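Local coordinates for protein colicin-B (Escherichia coli, PDB 1RH1) that kills Escherichia coli and closely related bacteria by forming a channel that depolarises the cytoplasmic membrane and dissipates cellular energy, at residues W22-I28 and E287-S293; G109-P115 and N253-A257; A369-I373 and W440-M444. All blocks are in the same frame, centred on the assembly; numbering follows the deposited sequence.

Contact 1. Residues W22-I28 and E287-S293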
ATOM      1  N   TRP A  22      -0.341 -12.709   6.695  1.00 16.98           N
ATOM      2  CA  TRP A  22      -0.256 -13.252   8.028  1.00 14.41           C
ATOM      3  C   TRP A  22      -0.135 -14.733   7.713  1.00 16.54           C
ATOM      4  O   TRP A  22      -1.044 -15.303   7.096  1.00 15.97           O
ATOM      5  CB  TRP A  22      -1.518 -12.968   8.832  1.00 13.96           C
ATOM      6  CG  TRP A  22      -1.462 -13.618  10.197  1.00 12.29           C
ATOM      7  CD1 TRP A  22      -0.587 -13.193  11.155  1.00 16.43           C
ATOM      8  CD2 TRP A  22      -2.234 -14.663  10.613  1.00 16.96           C
ATOM      9  NE1 TRP A  22      -0.788 -13.960  12.195  1.00 17.31           N
ATOM     10  CE2 TRP A  22      -1.761 -14.847  11.915  1.00 17.34           C
ATOM     11  CE3 TRP A  22      -3.249 -15.474  10.105  1.00 19.08           C
ATOM     12  CZ2 TRP A  22      -2.299 -15.842  12.727  1.00 15.23           C
ATOM     13  CZ3 TRP A  22      -3.787 -16.470  10.919  1.00 18.39           C
ATOM     14  CH2 TRP A  22      -3.312 -16.648  12.216  1.00 16.46           C
ATOM     15  N   PRO A  23       1.001 -15.377   8.052  1.00 15.51           N
ATOM     16  CA  PRO A  23       1.234 -16.800   7.835  1.00 18.66           C
ATOM     17  C   PRO A  23       0.308 -17.457   8.825  1.00 20.63           C
ATOM     18  O   PRO A  23       0.444 -17.235  10.029  1.00 24.24           O
ATOM     19  CB  PRO A  23       2.677 -16.985   8.145  1.00 17.42           C
ATOM     20  CG  PRO A  23       3.263 -15.590   8.093  1.00 18.44           C
ATOM     21  CD  PRO A  23       2.156 -14.780   8.712  1.00 17.16           C
ATOM     22  N   SER A  24      -0.665 -18.207   8.318  1.00 20.75           N
ATOM     23  CA  SER A  24      -1.697 -18.771   9.167  1.00 25.46           C
ATOM     24  C   SER A  24      -1.196 -19.642  10.305  1.00 28.69           C
ATOM     25  O   SER A  24      -0.081 -20.169  10.269  1.00 32.67           O
ATOM     26  CB  SER A  24      -2.659 -19.568   8.305  1.00 25.75           C
ATOM     27  OG  SER A  24      -3.737 -20.044   9.090  1.00 25.77           O
ATOM     28  N   THR A  25      -2.049 -19.746  11.332  1.00 32.49           N
ATOM     29  CA  THR A  25      -1.794 -20.519  12.543  1.00 36.49           C
ATOM     30  C   THR A  25      -1.366 -21.968  12.251  1.00 37.77           C
ATOM     31  O   THR A  25      -0.462 -22.481  12.917  1.00 35.99           O
ATOM     32  CB  THR A  25      -3.103 -20.405  13.410  1.00 38.28           C
ATOM     33  OG1 THR A  25      -2.712 -20.827  14.710  1.00 40.79           O
ATOM     34  CG2 THR A  25      -4.323 -21.206  12.912  1.00 37.91           C
ATOM     35  N   GLY A  26      -1.952 -22.606  11.218  1.00 39.84           N
ATOM     36  CA  GLY A  26      -1.578 -23.958  10.828  1.00 42.54           C
ATOM     37  C   GLY A  26      -2.616 -24.648   9.952  1.00 43.65           C
ATOM     38  O   GLY A  26      -2.390 -24.910   8.764  1.00 44.44           O
ATOM     39  N   ARG A  27      -3.729 -24.937  10.638  1.00 44.49           N
ATOM     40  CA  ARG A  27      -4.966 -25.618  10.238  1.00 46.52           C
ATOM     41  C   ARG A  27      -5.189 -26.711  11.269  1.00 46.18           C
ATOM     42  O   ARG A  27      -4.470 -27.719  11.298  1.00 47.57           O
ATOM     43  CB  ARG A  27      -4.968 -26.357   8.863  1.00 46.43           C
ATOM     44  CG  ARG A  27      -5.349 -25.527   7.630  1.00 48.31           C
ATOM     45  CD  ARG A  27      -5.410 -26.346   6.335  1.00 48.50           C
ATOM     46  NE  ARG A  27      -4.113 -26.886   5.930  1.00 48.99           N
ATOM     47  CZ  ARG A  27      -3.305 -26.270   5.049  1.00 49.22           C
ATOM     48  NH1 ARG A  27      -3.644 -25.109   4.474  1.00 47.57           N
ATOM     49  NH2 ARG A  27      -2.117 -26.807   4.761  1.00 47.32           N
ATOM     50  N   ILE A  28      -6.169 -26.460  12.153  1.00 46.87           N
ATOM     51  CA  ILE A  28      -6.536 -27.443  13.161  1.00 49.51           C
ATOM     52  C   ILE A  28      -7.430 -28.529  12.552  1.00 52.26           C
ATOM     53  O   ILE A  28      -8.590 -28.283  12.185  1.00 51.22           O
ATOM     54  CB  ILE A  28      -7.256 -26.783  14.411  1.00 47.38           C
ATOM     55  CG1 ILE A  28      -8.384 -25.755  14.141  1.00 44.74           C
ATOM     56  CG2 ILE A  28      -6.074 -26.202  15.180  1.00 47.95           C
ATOM     57  CD1 ILE A  28      -8.005 -24.325  13.666  1.00 43.36           C
ATOM     58  N   GLU A 287     -10.886 -19.416   6.389  1.00  2.00           N
ATOM     59  CA  GLU A 287     -10.530 -20.203   7.555  1.00  4.70           C
ATOM     60  C   GLU A 287     -10.943 -19.538   8.877  1.00  7.85           C
ATOM     61  O   GLU A 287     -10.406 -18.487   9.247  1.00  8.52           O
ATOM     62  CB  GLU A 287      -9.045 -20.403   7.494  1.00  3.89           C
ATOM     63  CG  GLU A 287      -8.453 -21.224   8.611  1.00  9.88           C
ATOM     64  CD  GLU A 287      -6.947 -21.304   8.494  1.00 15.61           C
ATOM     65  OE1 GLU A 287      -6.430 -22.421   8.471  1.00 18.08           O
ATOM     66  OE2 GLU A 287      -6.302 -20.254   8.416  1.00 18.93           O
ATOM     67  N   ILE A 288     -11.908 -20.134   9.602  1.00  4.84           N
ATOM     68  CA  ILE A 288     -12.404 -19.675  10.904  1.00  7.31           C
ATOM     69  C   ILE A 288     -11.208 -19.798  11.866  1.00 12.17           C
ATOM     70  O   ILE A 288     -10.757 -20.916  12.123  1.00 12.35           O
ATOM     71  CB  ILE A 288     -13.591 -20.563  11.470  1.00  4.00           C
ATOM     72  CG1 ILE A 288     -14.093 -21.564  10.441  1.00  9.51           C
ATOM     73  CG2 ILE A 288     -14.762 -19.699  11.863  1.00  2.00           C
ATOM     74  CD1 ILE A 288     -13.156 -22.812  10.258  1.00 11.35           C
ATOM     75  N   LEU A 289     -10.623 -18.676  12.349  1.00 12.21           N
ATOM     76  CA  LEU A 289      -9.480 -18.628  13.272  1.00  4.53           C
ATOM     77  C   LEU A 289      -9.911 -18.828  14.727  1.00  6.99           C
ATOM     78  O   LEU A 289     -10.969 -18.366  15.161  1.00  5.70           O
ATOM     79  CB  LEU A 289      -8.769 -17.266  13.096  1.00  4.82           C
ATOM     80  CG  LEU A 289      -7.457 -17.049  12.306  1.00  2.00           C
ATOM     81  CD1 LEU A 289      -7.533 -17.438  10.846  1.00  7.70           C
ATOM     82  CD2 LEU A 289      -7.198 -15.574  12.268  1.00  2.00           C
ATOM     83  N   ASP A 290      -9.087 -19.543  15.502  1.00 12.26           N
ATOM     84  CA  ASP A 290      -9.354 -19.834  16.918  1.00 13.97           C
ATOM     85  C   ASP A 290      -8.868 -18.756  17.869  1.00 14.25           C
ATOM     86  O   ASP A 290      -8.043 -17.936  17.482  1.00 17.23           O
ATOM     87  CB  ASP A 290      -8.717 -21.184  17.332  1.00 17.27           C
ATOM     88  CG  ASP A 290      -7.234 -21.415  17.050  1.00 23.64           C
ATOM     89  OD1 ASP A 290      -6.765 -21.105  15.946  1.00 27.10           O
ATOM     90  OD2 ASP A 290      -6.555 -21.943  17.937  1.00 28.10           O
ATOM     91  N   SER A 291      -9.335 -18.740  19.118  1.00 12.74           N
ATOM     92  CA  SER A 291      -9.008 -17.707  20.095  1.00 12.66           C
ATOM     93  C   SER A 291      -7.633 -17.109  20.309  1.00 12.22           C
ATOM     94  O   SER A 291      -7.521 -15.934  20.661  1.00  9.73           O
ATOM     95  CB  SER A 291      -9.478 -18.171  21.430  1.00 14.91           C
ATOM     96  OG  SER A 291     -10.669 -17.436  21.659  1.00 23.91           O
ATOM     97  N   ASN A 292      -6.581 -17.901  20.147  1.00 13.09           N
ATOM     98  CA  ASN A 292      -5.251 -17.350  20.297  1.00 16.54           C
ATOM     99  C   ASN A 292      -4.645 -16.975  18.969  1.00 12.85           C
ATOM    100  O   ASN A 292      -3.702 -16.187  18.896  1.00 16.45           O
ATOM    101  CB  ASN A 292      -4.353 -18.349  21.069  1.00 23.68           C
ATOM    102  CG  ASN A 292      -4.614 -18.262  22.596  1.00 30.58           C
ATOM    103  OD1 ASN A 292      -4.701 -19.271  23.315  1.00 31.88           O
ATOM    104  ND2 ASN A 292      -4.765 -17.038  23.140  1.00 30.10           N
ATOM    105  N   SER A 293      -5.236 -17.479  17.893  1.00 11.88           N
ATOM    106  CA  SER A 293      -4.824 -17.107  16.559  1.00  6.48           C
ATOM    107  C   SER A 293      -5.384 -15.724  16.210  1.00  6.45           C
ATOM    108  O   SER A 293      -4.741 -14.932  15.532  1.00  4.02           O
ATOM    109  CB  SER A 293      -5.317 -18.191  15.653  1.00  7.42           C
ATOM    110  OG  SER A 293      -4.611 -18.083  14.442  1.00 11.05           O
TER
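The backbones of W22-I28 and E287-S293 come closest where T25 faces S293, 6.1 Å from CA to CA, and stand farther apart at R27 and E287. One hydrogen bond joins the two segments: S24 OG donates to E287 OE2 over 2.7 Å. The hydroxyl meets the carboxylate on its syn side, 20° out of the plane. E287 gets there with an extended side chain, CG anti to the backbone N (chi1 -179°). To N264 OD1, S24 OG makes only a weak hydrogen bond. The other oxygen, E287 OE1, lies 3.4 Å from R27 CG, so R27 offers its aliphatic part here; its guanidinium stays apart, NH1 5.6 Å from OE1. W22 brings the six-membered end of its indole to L289, CZ3 to CD2 at 3.8 Å, while S293 OG sits at the ring edge near its plane. The methyl group T25 CG2 and I28 CD1 both approach D290 OD1, at 3.9 and 4.1 Å.

W22 and S24 belong to the TonB box, and the backbone of W22 pairs with M261 of strand 260-262. The chemistry therefore ties the end of this motif to the run leading into helix 291-340 through an indole-leucine contact and one hydrogen bond to a carboxylate that is probably ionised, with the more distant positive charges of R27 and R140, the latter in a long, weak ion pair with E287 OE1, probably adding a modest attraction.

Contact 2. Residues G109-P115 and N253-A257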
ATOM      1  N   GLY A 109     -21.124   4.557   1.242  1.00  2.00           N
ATOM      2  CA  GLY A 109     -19.993   5.181   1.902  1.00  2.00           C
ATOM      3  C   GLY A 109     -18.888   5.614   0.954  1.00  2.84           C
ATOM      4  O   GLY A 109     -18.104   6.518   1.266  1.00  5.47           O
ATOM      5  N   LEU A 110     -18.840   4.963  -0.209  1.00  2.00           N
ATOM      6  CA  LEU A 110     -17.802   5.221  -1.183  1.00  2.00           C
ATOM      7  C   LEU A 110     -17.990   6.516  -1.923  1.00  2.00           C
ATOM      8  O   LEU A 110     -17.077   7.000  -2.578  1.00  4.11           O
ATOM      9  CB  LEU A 110     -17.740   4.087  -2.187  1.00  2.00           C
ATOM     10  CG  LEU A 110     -17.144   2.765  -1.782  1.00  2.00           C
ATOM     11  CD1 LEU A 110     -17.476   1.747  -2.833  1.00  2.00           C
ATOM     12  CD2 LEU A 110     -15.660   2.912  -1.580  1.00  2.00           C
ATOM     13  N   ARG A 111     -19.194   7.066  -1.850  1.00  2.01           N
ATOM     14  CA  ARG A 111     -19.508   8.364  -2.410  1.00  3.65           C
ATOM     15  C   ARG A 111     -18.922   9.490  -1.556  1.00  5.64           C
ATOM     16  O   ARG A 111     -18.859  10.641  -1.984  1.00  9.78           O
ATOM     17  CB  ARG A 111     -20.995   8.508  -2.468  1.00  2.43           C
ATOM     18  CG  ARG A 111     -21.756   7.654  -3.478  1.00  6.20           C
ATOM     19  CD  ARG A 111     -23.228   7.559  -3.071  1.00 10.05           C
ATOM     20  NE  ARG A 111     -23.770   8.852  -2.680  1.00 23.02           N
ATOM     21  CZ  ARG A 111     -24.528   9.053  -1.585  1.00 26.37           C
ATOM     22  NH1 ARG A 111     -24.867   8.043  -0.750  1.00 27.37           N
ATOM     23  NH2 ARG A 111     -24.897  10.317  -1.305  1.00 26.39           N
ATOM     24  N   GLY A 112     -18.509   9.180  -0.321  1.00 11.21           N
ATOM     25  CA  GLY A 112     -17.914  10.119   0.617  1.00 11.61           C
ATOM     26  C   GLY A 112     -16.411   9.906   0.801  1.00 11.36           C
ATOM     27  O   GLY A 112     -15.792  10.358   1.771  1.00 18.46           O
ATOM     28  N   GLY A 113     -15.797   9.207  -0.149  1.00  8.88           N
ATOM     29  CA  GLY A 113     -14.379   8.903  -0.134  1.00  4.95           C
ATOM     30  C   GLY A 113     -14.067   7.670   0.677  1.00  5.40           C
ATOM     31  O   GLY A 113     -14.828   7.238   1.548  1.00  7.43           O
ATOM     32  N   LEU A 114     -12.903   7.114   0.352  1.00  7.00           N
ATOM     33  CA  LEU A 114     -12.361   5.963   1.070  1.00  7.46           C
ATOM     34  C   LEU A 114     -11.990   6.311   2.523  1.00 11.33           C
ATOM     35  O   LEU A 114     -11.584   7.451   2.769  1.00 12.43           O
ATOM     36  CB  LEU A 114     -11.104   5.443   0.357  1.00  6.44           C
ATOM     37  CG  LEU A 114     -11.227   4.654  -0.927  1.00  2.00           C
ATOM     38  CD1 LEU A 114      -9.862   4.278  -1.442  1.00  2.00           C
ATOM     39  CD2 LEU A 114     -12.002   3.395  -0.655  1.00  3.55           C
ATOM     40  N   PRO A 115     -12.089   5.414   3.525  1.00  8.35           N
ATOM     41  CA  PRO A 115     -11.519   5.599   4.864  1.00  8.02           C
ATOM     42  C   PRO A 115     -10.023   5.956   4.836  1.00 11.72           C
ATOM     43  O   PRO A 115      -9.528   6.919   5.446  1.00  9.83           O
ATOM     44  CB  PRO A 115     -11.837   4.293   5.501  1.00  7.07           C
ATOM     45  CG  PRO A 115     -13.117   3.879   4.849  1.00  2.92           C
ATOM     46  CD  PRO A 115     -12.743   4.121   3.423  1.00  5.01           C
ATOM     47  N   ASN A 253     -21.473  -1.261   9.149  1.00  2.00           N
ATOM     48  CA  ASN A 253     -20.663  -0.058   9.050  1.00  2.00           C
ATOM     49  C   ASN A 253     -19.430   0.115   8.175  1.00  2.00           C
ATOM     50  O   ASN A 253     -18.501  -0.674   8.150  1.00  2.81           O
ATOM     51  CB  ASN A 253     -20.320   0.301  10.486  1.00  2.00           C
ATOM     52  CG  ASN A 253     -21.512   0.361  11.455  1.00  5.83           C
ATOM     53  OD1 ASN A 253     -22.685   0.281  11.087  1.00  3.43           O
ATOM     54  ND2 ASN A 253     -21.256   0.484  12.757  1.00  8.34           N
ATOM     55  N   TYR A 254     -19.370   1.221   7.463  1.00  2.00           N
ATOM     56  CA  TYR A 254     -18.276   1.541   6.571  1.00  3.21           C
ATOM     57  C   TYR A 254     -16.944   1.791   7.276  1.00  3.61           C
ATOM     58  O   TYR A 254     -16.626   2.829   7.875  1.00  7.58           O
ATOM     59  CB  TYR A 254     -18.726   2.749   5.768  1.00  4.31           C
ATOM     60  CG  TYR A 254     -17.841   3.202   4.620  1.00  2.00           C
ATOM     61  CD1 TYR A 254     -17.686   2.425   3.478  1.00  2.49           C
ATOM     62  CD2 TYR A 254     -17.228   4.430   4.712  1.00  2.00           C
ATOM     63  CE1 TYR A 254     -16.915   2.896   2.424  1.00  2.00           C
ATOM     64  CE2 TYR A 254     -16.455   4.904   3.664  1.00  2.00           C
ATOM     65  CZ  TYR A 254     -16.302   4.139   2.524  1.00  2.00           C
ATOM     66  OH  TYR A 254     -15.549   4.636   1.477  1.00  3.57           O
ATOM     67  N   VAL A 255     -16.140   0.749   7.196  1.00  2.48           N
ATOM     68  CA  VAL A 255     -14.821   0.789   7.799  1.00  4.46           C
ATOM     69  C   VAL A 255     -13.701   0.642   6.773  1.00  3.71           C
ATOM     70  O   VAL A 255     -13.929   0.464   5.582  1.00  3.88           O
ATOM     71  CB  VAL A 255     -14.691  -0.337   8.876  1.00  2.00           C
ATOM     72  CG1 VAL A 255     -15.687  -0.056   9.978  1.00  2.00           C
ATOM     73  CG2 VAL A 255     -14.918  -1.726   8.286  1.00  2.00           C
ATOM     74  N   GLU A 256     -12.467   0.740   7.248  1.00  2.00           N
ATOM     75  CA  GLU A 256     -11.308   0.474   6.435  1.00  2.00           C
ATOM     76  C   GLU A 256     -11.076  -1.024   6.441  1.00  5.77           C
ATOM     77  O   GLU A 256     -11.307  -1.689   7.459  1.00  6.46           O
ATOM     78  CB  GLU A 256     -10.115   1.176   7.021  1.00  2.00           C
ATOM     79  CG  GLU A 256      -8.832   0.853   6.284  1.00  3.28           C
ATOM     80  CD  GLU A 256      -7.593   1.566   6.780  1.00  8.59           C
ATOM     81  OE1 GLU A 256      -6.606   1.508   6.066  1.00 14.18           O
ATOM     82  OE2 GLU A 256      -7.580   2.164   7.853  1.00 12.01           O
ATOM     83  N   ALA A 257     -10.592  -1.549   5.310  1.00  4.68           N
ATOM     84  CA  ALA A 257     -10.301  -2.970   5.189  1.00  5.66           C
ATOM     85  C   ALA A 257      -9.045  -3.373   5.943  1.00  4.88           C
ATOM     86  O   ALA A 257      -8.265  -2.504   6.354  1.00  9.96           O
ATOM     87  CB  ALA A 257     -10.108  -3.362   3.735  1.00  2.00           C
TER
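G113 O receives the phenol of Y254, with OH donating over 2.7 Å. The hydroxyl comes in 43° out of the carbonyl plane, so it sits above that plane instead of on a lone pair, while the carbonyl oxygen itself lies at the edge of the tyrosine ring. The ring reaches the turn because CG is anti to the backbone N (chi1 -172°), which carries the phenol across from strand 252-256. G109 CA sits over one face, 3.7 Å from the centroid of the Y254 ring and only 3° off the normal, a CH-pi contact almost over the centre. P115 CG makes an off-centre CH-pi contact on the other face, 4.2 Å from the Y254 centroid, so the ring is sandwiched between G109 and P115. L110 CD2 touches near the phenol end, 4.2 Å from Y254 CE1. Farther along, P115 CB rests against E256 CB at 3.9 Å; the carboxylate of E256 turns to a salt bridge with R119.

L110 to G113 form a type I turn, and G113 has a positive phi, which suits glycine. A single tyrosine thus joins this turn to the edge of the antiparallel sheet, its hydroxyl bonded to a backbone carbonyl and its ring held between a glycine and a proline, which probably limits rotation of the ring and sets the position of the phenol oxygen.

Contact 3. Residues A369-I373 and W440-M444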
ATOM      1  N   ALA A 369      31.467  17.295  -0.907  1.00 11.65           N
ATOM      2  CA  ALA A 369      30.859  18.634  -0.903  1.00  9.60           C
ATOM      3  C   ALA A 369      31.886  19.700  -0.602  1.00 10.17           C
ATOM      4  O   ALA A 369      31.968  20.692  -1.318  1.00 12.12           O
ATOM      5  CB  ALA A 369      29.771  18.817   0.162  1.00  7.67           C
ATOM      6  N   MET A 370      32.705  19.496   0.432  1.00  9.49           N
ATOM      7  CA  MET A 370      33.745  20.450   0.761  1.00  6.68           C
ATOM      8  C   MET A 370      34.838  20.484  -0.275  1.00  5.36           C
ATOM      9  O   MET A 370      35.581  21.447  -0.312  1.00  3.01           O
ATOM     10  CB  MET A 370      34.361  20.134   2.105  1.00  6.25           C
ATOM     11  CG  MET A 370      33.488  20.614   3.255  1.00  5.33           C
ATOM     12  SD  MET A 370      33.263  22.394   3.324  1.00  2.00           S
ATOM     13  CE  MET A 370      34.956  22.862   3.436  1.00  2.00           C
ATOM     14  N   SER A 371      34.993  19.494  -1.137  1.00  6.02           N
ATOM     15  CA  SER A 371      35.966  19.697  -2.189  1.00 14.25           C
ATOM     16  C   SER A 371      35.326  20.613  -3.242  1.00 16.22           C
ATOM     17  O   SER A 371      36.008  21.445  -3.857  1.00 16.06           O
ATOM     18  CB  SER A 371      36.384  18.340  -2.791  1.00 19.03           C
ATOM     19  OG  SER A 371      35.360  17.564  -3.411  1.00 27.77           O
ATOM     20  N   SER A 372      33.994  20.512  -3.410  1.00 13.14           N
ATOM     21  CA  SER A 372      33.294  21.336  -4.372  1.00 10.53           C
ATOM     22  C   SER A 372      33.260  22.768  -3.945  1.00  9.12           C
ATOM     23  O   SER A 372      33.709  23.609  -4.718  1.00 12.01           O
ATOM     24  CB  SER A 372      31.870  20.920  -4.572  1.00  8.15           C
ATOM     25  OG  SER A 372      31.862  19.886  -5.527  1.00  8.06           O
ATOM     26  N   ILE A 373      32.812  23.091  -2.725  1.00  9.85           N
ATOM     27  CA  ILE A 373      32.737  24.508  -2.405  1.00  7.01           C
ATOM     28  C   ILE A 373      34.136  25.095  -2.276  1.00  9.28           C
ATOM     29  O   ILE A 373      34.257  26.292  -2.483  1.00 10.60           O
ATOM     30  CB  ILE A 373      31.899  24.800  -1.098  1.00  2.00           C
ATOM     31  CG1 ILE A 373      32.653  24.483   0.105  1.00  3.89           C
ATOM     32  CG2 ILE A 373      30.656  23.965  -1.034  1.00  2.00           C
ATOM     33  CD1 ILE A 373      32.939  25.858   0.711  1.00  9.56           C
ATOM     34  N   TRP A 440      33.707  27.468   5.496  1.00  2.00           N
ATOM     35  CA  TRP A 440      32.377  26.888   5.371  1.00  3.20           C
ATOM     36  C   TRP A 440      32.261  25.492   5.960  1.00  2.78           C
ATOM     37  O   TRP A 440      31.231  24.828   5.853  1.00  3.59           O
ATOM     38  CB  TRP A 440      31.982  26.878   3.900  1.00  2.00           C
ATOM     39  CG  TRP A 440      31.905  28.304   3.391  1.00  2.00           C
ATOM     40  CD1 TRP A 440      32.932  28.833   2.668  1.00  5.42           C
ATOM     41  CD2 TRP A 440      30.907  29.206   3.621  1.00  2.31           C
ATOM     42  NE1 TRP A 440      32.607  30.075   2.433  1.00  6.27           N
ATOM     43  CE2 TRP A 440      31.412  30.332   2.980  1.00  3.43           C
ATOM     44  CE3 TRP A 440      29.669  29.259   4.249  1.00  2.00           C
ATOM     45  CZ2 TRP A 440      30.703  31.531   2.948  1.00  2.00           C
ATOM     46  CZ3 TRP A 440      28.950  30.451   4.219  1.00  4.42           C
ATOM     47  CH2 TRP A 440      29.465  31.578   3.574  1.00  3.62           C
ATOM     48  N   GLY A 441      33.332  25.046   6.615  1.00  2.00           N
ATOM     49  CA  GLY A 441      33.388  23.763   7.286  1.00  2.23           C
ATOM     50  C   GLY A 441      32.303  23.621   8.343  1.00  2.00           C
ATOM     51  O   GLY A 441      31.511  22.702   8.223  1.00  4.65           O
ATOM     52  N   PRO A 442      32.146  24.465   9.362  1.00  2.00           N
ATOM     53  CA  PRO A 442      31.023  24.434  10.290  1.00  3.35           C
ATOM     54  C   PRO A 442      29.636  24.396   9.683  1.00  3.28           C
ATOM     55  O   PRO A 442      28.739  23.763  10.236  1.00  6.16           O
ATOM     56  CB  PRO A 442      31.250  25.635  11.157  1.00  3.10           C
ATOM     57  CG  PRO A 442      32.231  26.473  10.369  1.00  6.47           C
ATOM     58  CD  PRO A 442      33.136  25.410   9.824  1.00  2.00           C
ATOM     59  N   LEU A 443      29.468  25.039   8.526  1.00  4.65           N
ATOM     60  CA  LEU A 443      28.190  25.026   7.842  1.00  3.71           C
ATOM     61  C   LEU A 443      27.945  23.687   7.203  1.00  2.00           C
ATOM     62  O   LEU A 443      26.861  23.145   7.407  1.00  7.95           O
ATOM     63  CB  LEU A 443      28.095  26.038   6.708  1.00  4.22           C
ATOM     64  CG  LEU A 443      26.817  26.819   6.406  1.00  2.00           C
ATOM     65  CD1 LEU A 443      26.767  27.002   4.919  1.00  2.00           C
ATOM     66  CD2 LEU A 443      25.559  26.109   6.845  1.00  2.00           C
ATOM     67  N   MET A 444      28.900  23.166   6.428  1.00  2.00           N
ATOM     68  CA  MET A 444      28.668  21.932   5.697  1.00  2.00           C
ATOM     69  C   MET A 444      28.630  20.725   6.606  1.00  2.00           C
ATOM     70  O   MET A 444      27.896  19.770   6.396  1.00  2.00           O
ATOM     71  CB  MET A 444      29.745  21.781   4.635  1.00  3.75           C
ATOM     72  CG  MET A 444      29.761  23.010   3.689  1.00  5.39           C
ATOM     73  SD  MET A 444      28.167  23.500   2.988  1.00  2.00           S
ATOM     74  CE  MET A 444      28.401  22.837   1.386  1.00  2.00           C
TER
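Sulfur and methyl contacts make up most of this interface between helices 366-376 and 441-452. M370 SD lies 3.6 Å from M444 CG, the two methionines crossing obliquely. M370 bends at chi2 (-63°) and chi3, which brings its tip toward the start of the second helix, with CE 4.2 Å from G441 N. M444 is bent as well, and its CE reaches between the helices to I373 CG2 at 3.5 Å; these two side chains run past each other in opposite directions. The same methyl lies 4.4 Å from A369 CB.

The aromatic contact belongs to W440. I373 CD1 meets W440 CB at 3.5 Å and lies 3.6 Å from W440 CD1, so it touches the root of the indole and the neighbouring ring carbon, the two side chains crossing at about a right angle. The W440 and Y435 rings meet edge-to-face.

Polar bonds serve the helix itself: W440, at the N-cap position, accepts a hydrogen bond on its carbonyl from M444 N, and N439 OD1 accepts one from G441 N. Residues of helix 479-495, including A495 and V488, line the same region, as expected in the all-helical bundle of a colicin pore-forming domain.

How the contacts relate
Along the chain contact 2 falls between the two halves of contact 1, and contact 3 follows both. Contacts 1 and 2 lie in the N-terminal, strand-rich part, with centres about 28 Å apart and nearest atoms about 13 Å apart, and they do not touch. Contact 3 sits in the helical pore-forming domain, its centre about 57 Å from that of contact 1 and about 51 Å from that of contact 2. Contacts 1 and 3 stand on opposite sides of the chain's centre. The long helix 291-340, whose start includes S293 of contact 1, runs toward the channel domain, so the TonB-box end and the membrane-active end are widely separated in this elongated molecule.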